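Local coordinates for Serine/threonine-protein kinase-like protein ACR4 (Arabidopsis thaliana, PDB 7A0J) that acts as a plant membrane receptor kinase that pairs with the CLE40 peptide to control formative cell divisions in meristems such as the root tip, at residues 14-19 against 279-284; 20-23 against 27-30; 29-34 against 40-45; 44-49 against 67-72. All blocks are in the same frame, centred on the assembly; numbering follows the deposited sequence.

How the contacts relate
The four contacts lie in the extracellular seven-repeat propeller, mostly around its first repeat. Contact 1 joins strand 17-21 of repeat 1 to strand 281-285 of repeat 7. The other three fall between its segments in sequence: the hairpin of contact 2, contact 3 from strand 29-33 to the stretch after helix 36-41, and contact 4, reaching strand 68-72 of repeat 2. Contacts 2 and 3, like 3 and 4, share two residues, with centres about 9 and 10 Å apart. Contact 1 is about 18 Å from contact 4 between centres, but the C19-C31 disulfide ties it to contact 3. Contacts 2 to 4 thus link repeat 1 to repeat 2, while contact 1 links it to repeat 7.

Contact 1: 14-19 against 279-284; sequences GGSVFC and NYFTCG
A disulfide-bonded cysteine beside an aromatic ring distinguishes this contact: C283, paired with C295, lies next to F18. Its SG is 5.2 Å from the centroid of the F18 ring and 58° off the ring normal, an oblique sulfur-aromatic approach. The closer touch is made by the methylene, with C283 CB 3.6 Å from F18 CD2 and CE2 a little farther away. The F18 side chain reaches across because CG stands opposite the backbone N (chi1 172°), which carries the ring out from strand 17-21 toward the other strand.

Nearer the start of both segments, the second aromatic plays the reverse role. The ring of F281 comes from strand 281-285 and presents its far end to S16, with CZ 3.3 Å from S16 CB. CE1 and CE2 stay farther from that carbon, so a single ring corner makes the tightest touch, and it meets the serine methylene, with OG turned aside.

The strands run too far apart for direct backbone pairing; F18 and C283 have their CA atoms 7.5 Å apart. I9 of strand 7-10 helps fill the interval, touching F18, F281 and C283. Carbon and sulfur do the work here, which is consistent with repeats 7 and 1 meeting mainly through shape and dispersion, and the disulfide to C295 probably limits the movement of the sulfur.

Contact 2: 20-23 against 27-30; sequences GLKS and HLVV
The turn end of the antiparallel beta hairpin formed by strands 17-21 and 29-33 is built around G20 and V30. They form a hydrogen-bonded pair in which G20 N donates to V30 O at 2.9 Å. The return bond, from V30 N to G20 O, is 3.0 Å long and nearly straight at 171°. L21 and V29 follow as a non-hydrogen-bonded pair, their CA atoms 4.6 Å apart and their side chains on one face of the sheet. Past the regular strands, K22 N still donates to L28 O at 2.9 Å.

On the face of V30, the lysine lies by its aliphatic part across two neighbours. K22 CG is 3.6 Å from V30 CG2, and K22 CD is 3.7 Å from L28 CB. A bend at chi3 (85°) turns the chain beyond CD, so its hydrocarbon stays over the strand while the amine is carried onward. Nearer the turn, a water closes the hairpin: it donates to K22 O at 2.6 Å and accepts from H27 N at 2.9 Å.

Strand 17-21 is the middle one of its three-stranded sheet, and L21 also bonds by its backbone to S6. L21 and V29 both rest on F48 and L51 of strand 48-53, to which H27 adds a backbone bond at F48, so the hairpin packs against the first strand of the next repeat.

Contact 3: 29-34 against 40-45; sequences VVCYGS and YGTPGH
T42 turns its two branches to different partners on strand 29-33: OG1 toward C31, CG2 toward V29. With OG1 opposite its own carbonyl carbon (chi1 -57°), the hydroxyl oxygen comes to 3.3 Å from C31 SG; the hydroxyl is bonded chiefly to I38 O, with L39 O as a shared acceptor, and W71 NE1 reaches OG1 weakly. The methyl, T42 CG2, lies 3.7 Å from V29 CG1, and the two side chains meet at a slant.

V29 places CG1 between its backbone N and carbonyl carbon (chi1 54°), which points that methyl at the 40-45 segment. There it also meets P43: V29 CG1 is 3.7 Å from P43 O and 4.4 Å from P43 CD. A water joins the backbones alongside, accepting from V29 N at 2.8 Å and donating to P43 O at 2.7 Å.

An alanine at T42 is likely to leave I38 O without its hydroxyl partner and to open a gap beside V29 CG1 and the C31 sulfur.

C31 is also held by its disulfide to C19. At these distances the side chains meet by van der Waals packing, with the threonine hydroxyl satisfied by the backbone of the helical turn, and one water supplies the polar link between strand and loop.

Contact 4: 44-49 against 67-72; sequences GHLQFI and QPYCWG. With EDO (1,2-ethanediol), chain G.
F48 and W71 make the tight part of this contact, with F48 CZ 3.6 Å from W71 CZ3. The two side chains come from opposite directions, and W71 CH2 lies over a face of the F48 ring. The pair is oblique, its planes tilted by 46° and its centroids 5.3 Å apart. Y69 adds its ring at the edge of F48, CD2 being 4.1 Å from F48 CZ. V29 packs on both F48 and W71, on the buried side.

The outer side is looser. There L46, an exposed residue, lays CD1 over one face of the Y69 ring, 4.0 Å from the centroid and 18° off the normal, a CH-pi contact. CG of Y69 is opposite its backbone N (chi1 -172°), which brings the ring to L46 and the edge of F48. Y69 OH is hydrogen-bonded to EDO O2, 2.5 Å away, an oxygen at the ring edge and in its plane; the ethanediol is probably from the crystallisation liquor. An alanine at Y69 would probably strip L46 of its aromatic platform and open the flank of F48.

Strands 48-53 and 68-72 flank strand 57-62 in the propeller sheet of repeat 2. The C70-W71-G72 sequence recurs in most of this chain's repeats, and here its tryptophan packs between blades, also touching V29 and C31 of repeat 1.

Contact 1: 14-19 against 279-284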
loop_
_atom_site.group_PDB
_atom_site.type_symbol
_atom_site.label_atom_id
_atom_site.label_comp_id
_atom_site.label_asym_id
_atom_site.label_seq_id
_atom_site.Cartn_x
_atom_site.Cartn_y
_atom_site.Cartn_z
ATOM N N GLY A 14 -18.331 -0.076 -4.983
ATOM C CA GLY A 14 -18.192 1.014 -5.970
ATOM C C GLY A 14 -17.470 0.569 -7.234
ATOM O O GLY A 14 -17.632 1.246 -8.266
ATOM N N GLY A 15 -16.689 -0.515 -7.160
ATOM C CA GLY A 15 -15.938 -1.084 -8.296
ATOM C C GLY A 15 -14.459 -1.246 -7.982
ATOM O O GLY A 15 -14.041 -0.889 -6.863
ATOM N N SER A 16 -13.695 -1.772 -8.942
ATOM C CA SER A 16 -12.243 -2.069 -8.837
ATOM C C SER A 16 -11.468 -1.101 -9.733
ATOM O O SER A 16 -11.832 -0.993 -10.922
ATOM C CB SER A 16 -11.966 -3.492 -9.227
ATOM O OG SER A 16 -12.493 -3.765 -10.516
ATOM N N VAL A 17 -10.450 -0.429 -9.192
ATOM C CA VAL A 17 -9.609 0.539 -9.956
ATOM C C VAL A 17 -8.131 0.282 -9.647
ATOM O O VAL A 17 -7.787 0.071 -8.470
ATOM C CB VAL A 17 -10.007 1.998 -9.664
ATOM C CG1 VAL A 17 -9.104 2.989 -10.382
ATOM C CG2 VAL A 17 -11.461 2.259 -10.022
ATOM N N PHE A 18 -7.306 0.307 -10.695
ATOM C CA PHE A 18 -5.825 0.342 -10.635
ATOM C C PHE A 18 -5.378 1.740 -11.065
ATOM O O PHE A 18 -5.833 2.212 -12.127
ATOM C CB PHE A 18 -5.239 -0.751 -11.532
ATOM C CG PHE A 18 -3.744 -0.701 -11.721
ATOM C CD1 PHE A 18 -3.175 0.133 -12.673
ATOM C CD2 PHE A 18 -2.905 -1.501 -10.962
ATOM C CE1 PHE A 18 -1.800 0.173 -12.850
ATOM C CE2 PHE A 18 -1.530 -1.461 -11.141
ATOM C CZ PHE A 18 -0.981 -0.623 -12.086
ATOM N N CYS A 19 -4.543 2.391 -10.253
ATOM C CA CYS A 19 -3.887 3.682 -10.585
ATOM C C CYS A 19 -2.368 3.506 -10.504
ATOM O O CYS A 19 -1.901 2.780 -9.604
ATOM C CB CYS A 19 -4.351 4.805 -9.664
ATOM S SG CYS A 19 -6.143 5.070 -9.709
ATOM N N ASN A 279 -8.754 -6.094 -2.381
ATOM C CA ASN A 279 -9.361 -7.047 -1.413
ATOM C C ASN A 279 -9.273 -8.476 -1.967
ATOM O O ASN A 279 -8.784 -9.353 -1.228
ATOM C CB ASN A 279 -10.792 -6.659 -1.015
ATOM C CG ASN A 279 -11.715 -6.364 -2.181
ATOM O OD1 ASN A 279 -11.336 -6.504 -3.342
ATOM N ND2 ASN A 279 -12.933 -5.947 -1.878
ATOM N N TYR A 280 -9.710 -8.702 -3.212
ATOM C CA TYR A 280 -9.902 -10.055 -3.804
ATOM C C TYR A 280 -9.318 -10.138 -5.222
ATOM O O TYR A 280 -9.789 -10.985 -6.008
ATOM C CB TYR A 280 -11.389 -10.421 -3.810
ATOM C CG TYR A 280 -12.043 -10.386 -2.451
ATOM C CD1 TYR A 280 -11.698 -11.302 -1.471
ATOM C CD2 TYR A 280 -13.001 -9.435 -2.142
ATOM C CE1 TYR A 280 -12.290 -11.276 -0.218
ATOM C CE2 TYR A 280 -13.603 -9.395 -0.893
ATOM C CZ TYR A 280 -13.246 -10.320 0.073
ATOM O OH TYR A 280 -13.836 -10.289 1.303
ATOM N N PHE A 281 -8.311 -9.321 -5.540
ATOM C CA PHE A 281 -7.622 -9.343 -6.857
ATOM C C PHE A 281 -6.281 -8.606 -6.770
ATOM O O PHE A 281 -6.145 -7.663 -5.963
ATOM C CB PHE A 281 -8.514 -8.735 -7.941
ATOM C CG PHE A 281 -8.896 -7.300 -7.694
ATOM C CD1 PHE A 281 -9.953 -6.985 -6.854
ATOM C CD2 PHE A 281 -8.192 -6.267 -8.293
ATOM C CE1 PHE A 281 -10.300 -5.663 -6.619
ATOM C CE2 PHE A 281 -8.543 -4.946 -8.058
ATOM C CZ PHE A 281 -9.591 -4.648 -7.219
ATOM N N THR A 282 -5.328 -9.043 -7.597
ATOM C CA THR A 282 -3.951 -8.499 -7.708
ATOM C C THR A 282 -3.721 -8.046 -9.152
ATOM O O THR A 282 -4.240 -8.710 -10.069
ATOM C CB THR A 282 -2.920 -9.547 -7.269
ATOM O OG1 THR A 282 -3.185 -9.846 -5.899
ATOM C CG2 THR A 282 -1.483 -9.095 -7.424
ATOM N N CYS A 283 -2.975 -6.956 -9.331
ATOM C CA CYS A 283 -2.528 -6.437 -10.649
ATOM C C CYS A 283 -0.999 -6.355 -10.665
ATOM O O CYS A 283 -0.417 -5.974 -9.633
ATOM C CB CYS A 283 -3.143 -5.074 -10.941
ATOM S SG CYS A 283 -4.954 -5.098 -10.943
ATOM N N GLY A 284 -0.388 -6.728 -11.792
ATOM C CA GLY A 284 1.058 -6.597 -12.046
ATOM C C GLY A 284 1.318 -5.726 -13.261
ATOM O O GLY A 284 0.447 -5.687 -14.152
#

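Contact 2: 20-23 against 27-30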
loop_
_atom_site.group_PDB
_atom_site.type_symbol
_atom_site.label_atom_id
_atom_site.label_comp_id
_atom_site.label_asym_id
_atom_site.label_seq_id
_atom_site.Cartn_x
_atom_site.Cartn_y
_atom_site.Cartn_z
ATOM N N GLY A 20 -1.642 4.134 -11.429
ATOM C CA GLY A 20 -0.171 4.111 -11.488
ATOM C C GLY A 20 0.383 5.461 -11.895
ATOM O O GLY A 20 -0.341 6.218 -12.572
ATOM N N LEU A 21 1.615 5.763 -11.485
ATOM C CA LEU A 21 2.373 6.950 -11.956
ATOM C C LEU A 21 2.836 6.668 -13.390
ATOM O O LEU A 21 3.284 5.530 -13.646
ATOM C CB LEU A 21 3.556 7.214 -11.017
ATOM C CG LEU A 21 3.203 7.404 -9.540
ATOM C CD1 LEU A 21 4.450 7.683 -8.716
ATOM C CD2 LEU A 21 2.186 8.520 -9.354
ATOM N N LYS A 22 2.707 7.649 -14.291
ATOM C CA LYS A 22 3.103 7.518 -15.722
ATOM C C LYS A 22 4.608 7.235 -15.793
ATOM O O LYS A 22 5.346 7.732 -14.918
ATOM C CB LYS A 22 2.728 8.775 -16.514
ATOM C CG LYS A 22 1.232 9.025 -16.651
ATOM C CD LYS A 22 0.881 10.240 -17.483
ATOM C CE LYS A 22 0.838 9.958 -18.969
ATOM N NZ LYS A 22 0.335 11.126 -19.731
ATOM N N SER A 23 5.032 6.454 -16.791
ATOM C CA SER A 23 6.429 5.977 -16.976
ATOM C C SER A 23 7.296 7.069 -17.617
ATOM O O SER A 23 8.534 6.933 -17.567
ATOM C CB SER A 23 6.456 4.715 -17.793
ATOM O OG SER A 23 5.701 4.873 -18.985
ATOM N N HIS A 27 5.178 12.138 -13.192
ATOM C CA HIS A 27 4.586 11.916 -11.844
ATOM C C HIS A 27 3.077 12.197 -11.885
ATOM O O HIS A 27 2.483 12.404 -10.810
ATOM C CB HIS A 27 5.334 12.736 -10.780
ATOM C CG HIS A 27 6.700 12.210 -10.485
ATOM N ND1 HIS A 27 6.908 11.114 -9.667
ATOM C CD2 HIS A 27 7.920 12.614 -10.898
ATOM C CE1 HIS A 27 8.199 10.870 -9.585
ATOM N NE2 HIS A 27 8.843 11.776 -10.331
ATOM N N LEU A 28 2.481 12.176 -13.081
ATOM C CA LEU A 28 1.008 12.228 -13.283
ATOM C C LEU A 28 0.450 10.822 -13.048
ATOM O O LEU A 28 1.206 9.848 -13.236
ATOM C CB LEU A 28 0.701 12.723 -14.701
ATOM C CG LEU A 28 1.213 14.123 -15.038
ATOM C CD1 LEU A 28 1.004 14.436 -16.511
ATOM C CD2 LEU A 28 0.545 15.177 -14.167
ATOM N N VAL A 29 -0.814 10.724 -12.638
ATOM C CA VAL A 29 -1.487 9.429 -12.326
ATOM C C VAL A 29 -2.459 9.096 -13.463
ATOM O O VAL A 29 -3.129 10.018 -13.967
ATOM C CB VAL A 29 -2.186 9.452 -10.950
ATOM C CG1 VAL A 29 -3.151 10.619 -10.797
ATOM C CG2 VAL A 29 -2.893 8.135 -10.656
ATOM N N VAL A 30 -2.494 7.822 -13.861
ATOM C CA VAL A 30 -3.490 7.235 -14.803
ATOM C C VAL A 30 -4.211 6.114 -14.047
ATOM O O VAL A 30 -3.520 5.341 -13.351
ATOM C CB VAL A 30 -2.820 6.721 -16.093
ATOM C CG1 VAL A 30 -3.804 6.000 -17.002
ATOM C CG2 VAL A 30 -2.123 7.843 -16.848
HETATM O O HOH W 1 6.255 9.419 -13.159
#

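Contact 3: 29-34 against 40-45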
loop_
_atom_site.group_PDB
_atom_site.type_symbol
_atom_site.label_atom_id
_atom_site.label_comp_id
_atom_site.label_asym_id
_atom_site.label_seq_id
_atom_site.Cartn_x
_atom_site.Cartn_y
_atom_site.Cartn_z
ATOM N N VAL A 29 -0.814 10.724 -12.638
ATOM C CA VAL A 29 -1.487 9.429 -12.326
ATOM C C VAL A 29 -2.459 9.096 -13.463
ATOM O O VAL A 29 -3.129 10.018 -13.967
ATOM C CB VAL A 29 -2.186 9.452 -10.950
ATOM C CG1 VAL A 29 -3.151 10.619 -10.797
ATOM C CG2 VAL A 29 -2.893 8.135 -10.656
ATOM N N VAL A 30 -2.494 7.822 -13.861
ATOM C CA VAL A 30 -3.490 7.235 -14.803
ATOM C C VAL A 30 -4.211 6.114 -14.047
ATOM O O VAL A 30 -3.520 5.341 -13.351
ATOM C CB VAL A 30 -2.820 6.721 -16.093
ATOM C CG1 VAL A 30 -3.804 6.000 -17.002
ATOM C CG2 VAL A 30 -2.123 7.843 -16.848
ATOM N N CYS A 31 -5.540 6.057 -14.153
ATOM C CA CYS A 31 -6.398 5.048 -13.477
ATOM C C CYS A 31 -7.212 4.277 -14.519
ATOM O O CYS A 31 -7.543 4.861 -15.570
ATOM C CB CYS A 31 -7.322 5.694 -12.451
ATOM S SG CYS A 31 -6.436 6.525 -11.107
ATOM N N TYR A 32 -7.494 3.006 -14.229
ATOM C CA TYR A 32 -8.361 2.102 -15.026
ATOM C C TYR A 32 -9.248 1.301 -14.071
ATOM O O TYR A 32 -8.706 0.762 -13.092
ATOM C CB TYR A 32 -7.527 1.137 -15.871
ATOM C CG TYR A 32 -6.505 1.779 -16.772
ATOM C CD1 TYR A 32 -6.877 2.356 -17.974
ATOM C CD2 TYR A 32 -5.162 1.800 -16.430
ATOM C CE1 TYR A 32 -5.943 2.941 -18.814
ATOM C CE2 TYR A 32 -4.214 2.377 -17.260
ATOM C CZ TYR A 32 -4.607 2.951 -18.456
ATOM O OH TYR A 32 -3.683 3.524 -19.282
ATOM N N GLY A 33 -10.553 1.214 -14.349
ATOM C CA GLY A 33 -11.470 0.345 -13.589
ATOM C C GLY A 33 -12.895 0.865 -13.531
ATOM O O GLY A 33 -13.179 1.928 -14.116
ATOM N N SER A 34 -13.745 0.146 -12.793
ATOM C CA SER A 34 -15.228 0.234 -12.838
ATOM C C SER A 34 -15.775 1.251 -11.826
ATOM O O SER A 34 -16.984 1.506 -11.881
ATOM C CB SER A 34 -15.832 -1.132 -12.626
ATOM O OG SER A 34 -15.330 -1.728 -11.440
ATOM N N TYR A 40 -13.151 9.132 -13.196
ATOM C CA TYR A 40 -13.447 10.496 -13.713
ATOM C C TYR A 40 -12.946 11.561 -12.729
ATOM O O TYR A 40 -12.777 12.714 -13.157
ATOM C CB TYR A 40 -14.937 10.634 -14.030
ATOM C CG TYR A 40 -15.378 9.784 -15.194
ATOM C CD1 TYR A 40 -15.097 10.162 -16.496
ATOM C CD2 TYR A 40 -16.047 8.588 -14.996
ATOM C CE1 TYR A 40 -15.482 9.382 -17.574
ATOM C CE2 TYR A 40 -16.441 7.796 -16.062
ATOM C CZ TYR A 40 -16.158 8.193 -17.357
ATOM O OH TYR A 40 -16.545 7.418 -18.412
ATOM N N GLY A 41 -12.704 11.187 -11.469
ATOM C CA GLY A 41 -12.169 12.085 -10.427
ATOM C C GLY A 41 -10.648 12.179 -10.450
ATOM O O GLY A 41 -10.107 13.018 -9.706
ATOM N N THR A 42 -9.971 11.360 -11.262
ATOM C CA THR A 42 -8.486 11.302 -11.333
ATOM C C THR A 42 -7.952 12.663 -11.771
ATOM O O THR A 42 -8.315 13.154 -12.837
ATOM C CB THR A 42 -7.993 10.196 -12.275
ATOM O OG1 THR A 42 -8.530 8.950 -11.831
ATOM C CG2 THR A 42 -6.483 10.108 -12.323
ATOM N N PRO A 43 -7.082 13.317 -10.965
ATOM C CA PRO A 43 -6.442 14.563 -11.382
ATOM C C PRO A 43 -5.554 14.346 -12.616
ATOM O O PRO A 43 -4.740 13.438 -12.597
ATOM C CB PRO A 43 -5.588 14.981 -10.174
ATOM C CG PRO A 43 -6.135 14.179 -9.010
ATOM C CD PRO A 43 -6.669 12.900 -9.616
ATOM N N GLY A 44 -5.737 15.171 -13.650
ATOM C CA GLY A 44 -4.985 15.090 -14.918
ATOM C C GLY A 44 -3.658 15.833 -14.850
ATOM O O GLY A 44 -2.787 15.548 -15.698
ATOM N N HIS A 45 -3.504 16.746 -13.883
ATOM C CA HIS A 45 -2.393 17.735 -13.823
ATOM C C HIS A 45 -1.653 17.703 -12.475
ATOM O O HIS A 45 -0.496 18.166 -12.454
ATOM C CB HIS A 45 -2.931 19.135 -14.147
ATOM C CG HIS A 45 -3.663 19.210 -15.447
ATOM N ND1 HIS A 45 -3.024 19.473 -16.643
ATOM C CD2 HIS A 45 -4.971 19.049 -15.745
ATOM C CE1 HIS A 45 -3.906 19.477 -17.621
ATOM N NE2 HIS A 45 -5.110 19.218 -17.097
HETATM O O HOH W 2 -2.041 13.215 -12.452
#

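Contact 4: 44-49 against 67-72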
loop_
_atom_site.group_PDB
_atom_site.type_symbol
_atom_site.label_atom_id
_atom_site.label_comp_id
_atom_site.label_asym_id
_atom_site.label_seq_id
_atom_site.Cartn_x
_atom_site.Cartn_y
_atom_site.Cartn_z
ATOM N N GLY A 44 -5.737 15.171 -13.650
ATOM C CA GLY A 44 -4.985 15.090 -14.918
ATOM C C GLY A 44 -3.658 15.833 -14.850
ATOM O O GLY A 44 -2.787 15.548 -15.698
ATOM N N HIS A 45 -3.504 16.746 -13.883
ATOM C CA HIS A 45 -2.393 17.735 -13.823
ATOM C C HIS A 45 -1.653 17.703 -12.475
ATOM O O HIS A 45 -0.496 18.166 -12.454
ATOM C CB HIS A 45 -2.931 19.135 -14.147
ATOM C CG HIS A 45 -3.663 19.210 -15.447
ATOM N ND1 HIS A 45 -3.024 19.473 -16.643
ATOM C CD2 HIS A 45 -4.971 19.049 -15.745
ATOM C CE1 HIS A 45 -3.906 19.477 -17.621
ATOM N NE2 HIS A 45 -5.110 19.218 -17.097
ATOM N N LEU A 46 -2.273 17.211 -11.395
ATOM C CA LEU A 46 -1.617 17.096 -10.061
ATOM C C LEU A 46 -0.568 15.980 -10.116
ATOM O O LEU A 46 -0.905 14.874 -10.578
ATOM C CB LEU A 46 -2.656 16.807 -8.971
ATOM C CG LEU A 46 -3.620 17.943 -8.630
ATOM C CD1 LEU A 46 -4.519 17.548 -7.467
ATOM C CD2 LEU A 46 -2.873 19.228 -8.304
ATOM N N GLN A 47 0.653 16.268 -9.658
ATOM C CA GLN A 47 1.789 15.309 -9.639
ATOM C C GLN A 47 1.840 14.626 -8.267
ATOM O O GLN A 47 1.533 15.290 -7.257
ATOM C CB GLN A 47 3.093 16.027 -9.980
ATOM C CG GLN A 47 3.133 16.534 -11.415
ATOM C CD GLN A 47 4.240 17.529 -11.651
ATOM O OE1 GLN A 47 5.170 17.282 -12.414
ATOM N NE2 GLN A 47 4.147 18.670 -10.987
ATOM N N PHE A 48 2.193 13.338 -8.256
ATOM C CA PHE A 48 2.256 12.470 -7.052
ATOM C C PHE A 48 3.600 11.739 -7.020
ATOM O O PHE A 48 4.159 11.447 -8.095
ATOM C CB PHE A 48 1.098 11.472 -7.049
ATOM C CG PHE A 48 -0.270 12.101 -6.980
ATOM C CD1 PHE A 48 -0.944 12.465 -8.137
ATOM C CD2 PHE A 48 -0.881 12.334 -5.758
ATOM C CE1 PHE A 48 -2.202 13.044 -8.070
ATOM C CE2 PHE A 48 -2.140 12.912 -5.694
ATOM C CZ PHE A 48 -2.797 13.268 -6.850
ATOM N N ILE A 49 4.094 11.444 -5.816
ATOM C CA ILE A 49 5.346 10.658 -5.596
ATOM C C ILE A 49 4.986 9.251 -5.099
ATOM O O ILE A 49 5.882 8.395 -5.088
ATOM C CB ILE A 49 6.322 11.403 -4.659
ATOM C CG1 ILE A 49 5.686 11.811 -3.325
ATOM C CG2 ILE A 49 6.920 12.600 -5.379
ATOM C CD1 ILE A 49 6.598 12.638 -2.442
ATOM N N GLN A 67 1.275 16.672 0.804
ATOM C CA GLN A 67 0.042 16.390 1.586
ATOM C C GLN A 67 -0.692 15.218 0.941
ATOM O O GLN A 67 -0.620 15.033 -0.273
ATOM C CB GLN A 67 -0.847 17.632 1.658
ATOM C CG GLN A 67 -0.207 18.786 2.415
ATOM C CD GLN A 67 -1.166 19.914 2.705
ATOM O OE1 GLN A 67 -2.107 20.171 1.955
ATOM N NE2 GLN A 67 -0.925 20.609 3.806
ATOM N N PRO A 68 -1.415 14.390 1.728
ATOM C CA PRO A 68 -2.296 13.376 1.155
ATOM C C PRO A 68 -3.428 14.042 0.358
ATOM O O PRO A 68 -3.888 15.098 0.756
ATOM C CB PRO A 68 -2.839 12.586 2.357
ATOM C CG PRO A 68 -2.554 13.450 3.573
ATOM C CD PRO A 68 -1.419 14.381 3.197
ATOM N N TYR A 69 -3.817 13.427 -0.762
ATOM C CA TYR A 69 -4.931 13.872 -1.639
ATOM C C TYR A 69 -5.667 12.637 -2.165
ATOM O O TYR A 69 -5.057 11.854 -2.925
ATOM C CB TYR A 69 -4.409 14.734 -2.791
ATOM C CG TYR A 69 -5.489 15.383 -3.619
ATOM C CD1 TYR A 69 -6.034 16.603 -3.250
ATOM C CD2 TYR A 69 -5.977 14.778 -4.767
ATOM C CE1 TYR A 69 -7.030 17.209 -4.001
ATOM C CE2 TYR A 69 -6.971 15.371 -5.531
ATOM C CZ TYR A 69 -7.499 16.592 -5.146
ATOM O OH TYR A 69 -8.474 17.191 -5.889
ATOM N N CYS A 70 -6.926 12.469 -1.754
ATOM C CA CYS A 70 -7.790 11.315 -2.115
ATOM C C CYS A 70 -8.866 11.759 -3.111
ATOM O O CYS A 70 -9.311 12.920 -3.038
ATOM C CB CYS A 70 -8.433 10.701 -0.878
ATOM S SG CYS A 70 -7.231 10.242 0.397
ATOM N N TRP A 71 -9.257 10.856 -4.012
ATOM C CA TRP A 71 -10.394 11.047 -4.949
ATOM C C TRP A 71 -11.193 9.743 -5.052
ATOM O O TRP A 71 -10.634 8.666 -4.745
ATOM C CB TRP A 71 -9.909 11.563 -6.309
ATOM C CG TRP A 71 -9.004 10.644 -7.069
ATOM C CD1 TRP A 71 -9.359 9.811 -8.089
ATOM C CD2 TRP A 71 -7.579 10.510 -6.923
ATOM N NE1 TRP A 71 -8.263 9.153 -8.573
ATOM C CE2 TRP A 71 -7.156 9.559 -7.877
ATOM C CE3 TRP A 71 -6.624 11.086 -6.076
ATOM C CZ2 TRP A 71 -5.822 9.172 -8.001
ATOM C CZ3 TRP A 71 -5.306 10.706 -6.203
ATOM C CH2 TRP A 71 -4.913 9.760 -7.151
ATOM N N GLY A 72 -12.461 9.861 -5.449
ATOM C CA GLY A 72 -13.470 8.791 -5.378
ATOM C C GLY A 72 -14.658 9.236 -4.549
ATOM O O GLY A 72 -14.957 10.447 -4.545
HETATM C C1 EDO G . -9.324 17.784 -9.508
HETATM O O1 EDO G . -8.299 18.517 -8.872
HETATM C C2 EDO G . -9.213 16.320 -9.297
HETATM O O2 EDO G . -9.300 15.932 -7.939
#